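PUM-HD domain-containing protein (Caenorhabditis elegans, PDB 7CGF) probably binds the 3' untranslated regions of mRNAs through its Pumilio-repeat domain, the part crystallised here with a PUF-binding-element RNA. Local coordinates at residues A[54-68]-A[89-102]. The protein carries 2 engineered substitutions. Numbering follows the deposited sequence.
Sequences LASSKDRFEKDSIFD and KFFEYGEERHWARL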
loop_
_atom_site.group_PDB
_atom_site.type_symbol
_atom_site.label_atom_id
_atom_site.label_comp_id
_atom_site.label_asym_id
_atom_site.label_seq_id
_atom_site.Cartn_x
_atom_site.Cartn_y
_atom_site.Cartn_z
ATOM N N LEU A 54 12.835 27.765 6.527
ATOM C CA LEU A 54 11.842 27.689 5.461
ATOM C C LEU A 54 10.444 27.487 6.018
ATOM O O LEU A 54 9.459 27.905 5.394
ATOM C CB LEU A 54 12.177 26.553 4.497
ATOM C CG LEU A 54 13.360 26.842 3.579
ATOM C CD1 LEU A 54 13.667 25.598 2.767
ATOM C CD2 LEU A 54 13.009 28.000 2.663
ATOM N N ALA A 55 10.335 26.838 7.178
ATOM C CA ALA A 55 9.021 26.586 7.757
ATOM C C ALA A 55 8.506 27.783 8.537
ATOM O O ALA A 55 7.294 28.016 8.575
ATOM C CB ALA A 55 9.072 25.366 8.676
ATOM N N SER A 56 9.405 28.546 9.153
ATOM C CA SER A 56 9.028 29.598 10.088
ATOM C C SER A 56 9.119 31.002 9.505
ATOM O O SER A 56 8.525 31.929 10.076
ATOM C CB SER A 56 9.907 29.524 11.344
ATOM O OG SER A 56 11.193 30.080 11.117
ATOM N N SER A 57 9.838 31.187 8.400
ATOM C CA SER A 57 10.028 32.525 7.856
ATOM C C SER A 57 8.739 33.078 7.259
ATOM O O SER A 57 8.004 32.380 6.555
ATOM C CB SER A 57 11.121 32.524 6.789
ATOM O OG SER A 57 11.188 33.783 6.137
ATOM N N LYS A 58 8.477 34.353 7.540
ATOM C CA LYS A 58 7.384 35.101 6.937
ATOM C C LYS A 58 7.840 35.922 5.739
ATOM O O LYS A 58 7.058 36.724 5.209
ATOM C CB LYS A 58 6.749 36.028 7.975
ATOM C CG LYS A 58 5.823 35.354 8.980
ATOM C CD LYS A 58 5.498 36.330 10.116
ATOM C CE LYS A 58 4.146 36.045 10.767
ATOM N NZ LYS A 58 3.021 36.636 9.979
ATOM N N ASP A 59 9.085 35.748 5.304
ATOM C CA ASP A 59 9.673 36.563 4.245
ATOM C C ASP A 59 9.872 35.680 3.021
ATOM O O ASP A 59 10.818 34.886 2.971
ATOM C CB ASP A 59 10.992 37.170 4.715
ATOM C CG ASP A 59 11.541 38.207 3.761
ATOM O OD1 ASP A 59 11.189 38.198 2.559
ATOM O OD2 ASP A 59 12.350 39.037 4.222
ATOM N N ARG A 60 9.001 35.845 2.023
ATOM C CA ARG A 60 9.131 35.082 0.785
ATOM C C ARG A 60 10.458 35.340 0.093
ATOM O O ARG A 60 11.008 34.444 -0.556
ATOM C CB ARG A 60 7.997 35.405 -0.182
ATOM C CG ARG A 60 6.732 34.643 0.091
ATOM C CD ARG A 60 5.721 35.567 0.691
ATOM N NE ARG A 60 4.358 35.101 0.493
ATOM C CZ ARG A 60 3.287 35.819 0.797
ATOM N NH1 ARG A 60 2.083 35.313 0.584
ATOM N NH2 ARG A 60 3.429 37.041 1.302
ATOM N N PHE A 61 10.956 36.573 0.162
ATOM C CA PHE A 61 12.201 36.863 -0.532
ATOM C C PHE A 61 13.380 36.175 0.145
ATOM O O PHE A 61 14.345 35.804 -0.536
ATOM C CB PHE A 61 12.415 38.379 -0.626
ATOM C CG PHE A 61 11.530 39.064 -1.657
ATOM C CD1 PHE A 61 10.502 38.387 -2.304
ATOM C CD2 PHE A 61 11.746 40.394 -1.984
ATOM C CE1 PHE A 61 9.701 39.024 -3.235
ATOM C CE2 PHE A 61 10.960 41.030 -2.925
ATOM C CZ PHE A 61 9.931 40.355 -3.545
ATOM N N GLU A 62 13.314 35.981 1.464
ATOM C CA GLU A 62 14.304 35.153 2.147
ATOM C C GLU A 62 14.234 33.723 1.643
ATOM O O GLU A 62 15.261 33.104 1.342
ATOM C CB GLU A 62 14.089 35.185 3.660
ATOM C CG GLU A 62 14.635 36.427 4.363
ATOM C CD GLU A 62 16.152 36.491 4.349
ATOM O OE1 GLU A 62 16.790 35.493 4.755
ATOM O OE2 GLU A 62 16.702 37.542 3.940
ATOM N N LYS A 63 13.019 33.182 1.540
ATOM C CA LYS A 63 12.872 31.806 1.070
ATOM C C LYS A 63 13.323 31.669 -0.380
ATOM O O LYS A 63 13.996 30.692 -0.739
ATOM C CB LYS A 63 11.422 31.349 1.259
ATOM C CG LYS A 63 11.041 31.286 2.745
ATOM C CD LYS A 63 9.659 30.677 3.003
ATOM C CE LYS A 63 8.564 31.721 2.954
ATOM N NZ LYS A 63 7.291 31.209 3.539
ATOM N N ASP A 64 12.983 32.648 -1.228
ATOM C CA ASP A 64 13.417 32.605 -2.620
ATOM C C ASP A 64 14.937 32.653 -2.741
ATOM O O ASP A 64 15.484 32.187 -3.745
ATOM C CB ASP A 64 12.833 33.768 -3.425
ATOM C CG ASP A 64 11.315 33.770 -3.478
ATOM O OD1 ASP A 64 10.682 32.749 -3.153
ATOM O OD2 ASP A 64 10.753 34.824 -3.852
ATOM N N SER A 65 15.624 33.220 -1.740
ATOM C CA SER A 65 17.047 33.542 -1.876
ATOM C C SER A 65 17.920 32.301 -1.986
ATOM O O SER A 65 19.025 32.375 -2.539
ATOM C CB SER A 65 17.529 34.398 -0.698
ATOM O OG SER A 65 17.725 33.639 0.502
ATOM N N ILE A 66 17.487 31.167 -1.426
ATOM C CA ILE A 66 18.258 29.939 -1.587
ATOM C C ILE A 66 17.749 29.085 -2.733
ATOM O O ILE A 66 18.360 28.054 -3.033
ATOM C CB ILE A 66 18.300 29.081 -0.304
ATOM C CG1 ILE A 66 16.886 28.666 0.121
ATOM C CG2 ILE A 66 19.073 29.777 0.818
ATOM C CD1 ILE A 66 16.893 27.526 1.113
ATOM N N PHE A 67 16.679 29.496 -3.413
ATOM C CA PHE A 67 16.077 28.594 -4.392
ATOM C C PHE A 67 16.970 28.404 -5.611
ATOM O O PHE A 67 17.053 27.296 -6.144
ATOM C CB PHE A 67 14.692 29.082 -4.808
ATOM C CG PHE A 67 13.994 28.144 -5.756
ATOM C CD1 PHE A 67 13.518 26.909 -5.312
ATOM C CD2 PHE A 67 13.814 28.486 -7.087
ATOM C CE1 PHE A 67 12.885 26.041 -6.179
ATOM C CE2 PHE A 67 13.175 27.616 -7.958
ATOM C CZ PHE A 67 12.711 26.392 -7.501
ATOM N N ASP A 68 17.661 29.456 -6.069
ATOM C CA ASP A 68 18.546 29.281 -7.217
ATOM C C ASP A 68 19.627 28.248 -6.935
ATOM O O ASP A 68 20.006 27.486 -7.830
ATOM C CB ASP A 68 19.189 30.610 -7.622
ATOM C CG ASP A 68 18.289 31.446 -8.505
ATOM O OD1 ASP A 68 17.174 30.991 -8.830
ATOM O OD2 ASP A 68 18.700 32.566 -8.878
ATOM N N LYS A 89 11.071 20.809 0.778
ATOM C CA LYS A 89 10.425 22.026 1.259
ATOM C C LYS A 89 9.854 22.853 0.117
ATOM O O LYS A 89 8.849 23.550 0.302
ATOM C CB LYS A 89 11.413 22.887 2.054
ATOM C CG LYS A 89 11.720 22.387 3.461
ATOM C CD LYS A 89 10.447 22.300 4.278
ATOM C CE LYS A 89 10.727 22.138 5.766
ATOM N NZ LYS A 89 9.438 21.944 6.526
ATOM N N PHE A 90 10.483 22.818 -1.052
ATOM C CA PHE A 90 10.015 23.634 -2.163
ATOM C C PHE A 90 8.952 22.948 -3.015
ATOM O O PHE A 90 8.541 23.508 -4.041
ATOM C CB PHE A 90 11.201 24.078 -3.012
ATOM C CG PHE A 90 12.012 25.145 -2.345
ATOM C CD1 PHE A 90 11.535 26.446 -2.291
ATOM C CD2 PHE A 90 13.197 24.840 -1.718
ATOM C CE1 PHE A 90 12.270 27.442 -1.651
ATOM C CE2 PHE A 90 13.932 25.820 -1.072
ATOM C CZ PHE A 90 13.471 27.128 -1.046
ATOM N N PHE A 91 8.481 21.763 -2.614
ATOM C CA PHE A 91 7.284 21.178 -3.198
ATOM C C PHE A 91 6.079 21.301 -2.278
ATOM O O PHE A 91 5.005 20.785 -2.603
ATOM C CB PHE A 91 7.517 19.697 -3.551
ATOM C CG PHE A 91 8.240 19.487 -4.848
ATOM C CD1 PHE A 91 7.756 20.037 -6.022
ATOM C CD2 PHE A 91 9.391 18.710 -4.903
ATOM C CE1 PHE A 91 8.408 19.836 -7.224
ATOM C CE2 PHE A 91 10.048 18.492 -6.105
ATOM C CZ PHE A 91 9.555 19.072 -7.272
ATOM N N GLU A 92 6.225 21.973 -1.143
ATOM C CA GLU A 92 5.126 22.104 -0.203
ATOM C C GLU A 92 4.101 23.117 -0.708
ATOM O O GLU A 92 4.394 23.977 -1.546
ATOM C CB GLU A 92 5.621 22.547 1.176
ATOM C CG GLU A 92 6.598 21.600 1.877
ATOM C CD GLU A 92 5.970 20.279 2.323
ATOM O OE1 GLU A 92 4.724 20.199 2.469
ATOM O OE2 GLU A 92 6.744 19.316 2.536
ATOM N N TYR A 93 2.878 23.011 -0.188
ATOM C CA TYR A 93 1.936 24.110 -0.365
ATOM C C TYR A 93 2.546 25.374 0.226
ATOM O O TYR A 93 3.169 25.345 1.293
ATOM C CB TYR A 93 0.597 23.815 0.328
ATOM C CG TYR A 93 -0.133 22.561 -0.111
ATOM C CD1 TYR A 93 -0.243 22.217 -1.453
ATOM C CD2 TYR A 93 -0.724 21.721 0.833
ATOM C CE1 TYR A 93 -0.920 21.062 -1.847
ATOM C CE2 TYR A 93 -1.409 20.568 0.450
ATOM C CZ TYR A 93 -1.500 20.245 -0.885
ATOM O OH TYR A 93 -2.176 19.101 -1.247
ATOM N N GLY A 94 2.361 26.494 -0.453
ATOM C CA GLY A 94 3.013 27.717 -0.069
ATOM C C GLY A 94 4.250 28.013 -0.880
ATOM O O GLY A 94 4.710 29.160 -0.895
ATOM N N GLU A 95 4.789 27.000 -1.562
ATOM C CA GLU A 95 5.894 27.170 -2.494
ATOM C C GLU A 95 5.487 26.893 -3.938
ATOM O O GLU A 95 6.358 26.671 -4.789
ATOM C CB GLU A 95 7.077 26.286 -2.075
ATOM C CG GLU A 95 7.743 26.718 -0.771
ATOM C CD GLU A 95 8.497 28.040 -0.906
ATOM O OE1 GLU A 95 8.804 28.442 -2.042
ATOM O OE2 GLU A 95 8.787 28.669 0.122
ATOM N N GLU A 96 4.183 26.956 -4.241
ATOM C CA GLU A 96 3.650 26.813 -5.599
ATOM C C GLU A 96 4.452 27.525 -6.674
ATOM O O GLU A 96 4.648 26.984 -7.766
ATOM C CB GLU A 96 2.212 27.348 -5.698
ATOM C CG GLU A 96 1.120 26.435 -5.223
ATOM C CD GLU A 96 0.989 26.413 -3.711
ATOM O OE1 GLU A 96 0.066 25.729 -3.199
ATOM O OE2 GLU A 96 1.800 27.088 -3.038
ATOM N N ARG A 97 4.884 28.760 -6.387
ATOM C CA ARG A 97 5.569 29.566 -7.388
ATOM C C ARG A 97 6.845 28.904 -7.886
ATOM O O ARG A 97 7.354 29.281 -8.945
ATOM C CB ARG A 97 5.889 30.944 -6.807
ATOM C CG ARG A 97 6.847 30.899 -5.626
ATOM C CD ARG A 97 6.840 32.222 -4.857
ATOM N NE ARG A 97 7.828 32.238 -3.780
ATOM C CZ ARG A 97 7.643 31.687 -2.587
ATOM N NH1 ARG A 97 6.501 31.069 -2.304
ATOM N NH2 ARG A 97 8.599 31.753 -1.669
ATOM N N HIS A 98 7.367 27.928 -7.142
ATOM C CA HIS A 98 8.619 27.263 -7.464
ATOM C C HIS A 98 8.441 25.865 -8.036
ATOM O O HIS A 98 9.430 25.276 -8.485
ATOM C CB HIS A 98 9.483 27.171 -6.208
ATOM C CG HIS A 98 10.008 28.493 -5.757
ATOM N ND1 HIS A 98 10.009 28.883 -4.434
ATOM C CD2 HIS A 98 10.559 29.511 -6.454
ATOM C CE1 HIS A 98 10.538 30.087 -4.339
ATOM N NE2 HIS A 98 10.876 30.493 -5.549
ATOM N N TRP A 99 7.216 25.337 -8.054
ATOM C CA TRP A 99 7.006 23.935 -8.412
ATOM C C TRP A 99 7.492 23.634 -9.823
ATOM O O TRP A 99 8.182 22.632 -10.054
ATOM C CB TRP A 99 5.530 23.579 -8.295
ATOM C CG TRP A 99 4.990 23.482 -6.918
ATOM C CD1 TRP A 99 5.677 23.541 -5.736
ATOM C CD2 TRP A 99 3.621 23.304 -6.580
ATOM N NE1 TRP A 99 4.808 23.403 -4.680
ATOM C CE2 TRP A 99 3.540 23.250 -5.171
ATOM C CE3 TRP A 99 2.449 23.189 -7.335
ATOM C CZ2 TRP A 99 2.330 23.086 -4.499
ATOM C CZ3 TRP A 99 1.254 23.022 -6.672
ATOM C CH2 TRP A 99 1.202 22.964 -5.263
ATOM N N ALA A 100 7.118 24.475 -10.795
ATOM C CA ALA A 100 7.463 24.170 -12.180
ATOM C C ALA A 100 8.971 24.218 -12.404
ATOM O O ALA A 100 9.530 23.337 -13.067
ATOM C CB ALA A 100 6.738 25.122 -13.130
ATOM N N ARG A 101 9.652 25.226 -11.845
ATOM C CA ARG A 101 11.099 25.308 -11.992
ATOM C C ARG A 101 11.789 24.129 -11.324
ATOM O O ARG A 101 12.798 23.626 -11.832
ATOM C CB ARG A 101 11.633 26.619 -11.412
ATOM C CG ARG A 101 11.344 27.842 -12.264
ATOM C CD ARG A 101 11.861 29.103 -11.564
ATOM N NE ARG A 101 13.303 29.038 -11.327
ATOM C CZ ARG A 101 13.970 29.887 -10.548
ATOM N NH1 ARG A 101 15.284 29.752 -10.383
ATOM N NH2 ARG A 101 13.318 30.862 -9.924
ATOM N N LEU A 102 11.253 23.667 -10.192
ATOM C CA LEU A 102 11.892 22.560 -9.487
ATOM C C LEU A 102 11.671 21.239 -10.223
ATOM O O LEU A 102 12.586 20.413 -10.304
ATOM C CB LEU A 102 11.378 22.494 -8.043
ATOM C CG LEU A 102 12.107 21.514 -7.125
ATOM C CD1 LEU A 102 13.599 21.765 -7.156
ATOM C CD2 LEU A 102 11.556 21.582 -5.711
HETATM O O HOH W 1 6.322 29.102 1.877
#
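L54 sets CD1 against CB and CG of K89 and CD2 against the ring of F90, at the junction of two consecutive predicted Pumilio repeats in the PUM-HD solenoid. Next along, the CG of R60 sits over one face of the R97 guanidinium. K63 passes its CD by E95 OE2 at 3.6 Å, and a water bridges its NZ to that same oxygen, while its carbonyl O meets the edge of the F90 ring. D64 forms a salt bridge with R97, which comes side-on, NE and NH2 both donating to OD1, at 3.0 and 2.7 Å. H98, whose ND1 donates to E95 OE1 at 2.7 Å, which helps to set the rotation of the ring, turns its edge to D64 OD1. I66 adds its CG1 at the edge of F90. F67, with CG anti to the backbone N (chi1 -177°), reaches across to the 89-102 segment and stacks face-to-face on H98, centroids 3.9 Å apart and planes at 20°. Its CD1 lies over one face of the F90 ring, the two planes 57° apart, and its edge, at CE2, points into the face of the R101 guanidinium. D68 completes the row with a salt bridge: its OD1 lies in the guanidinium plane and takes R101 NH1 nearly along its C-O axis at 2.7 Å.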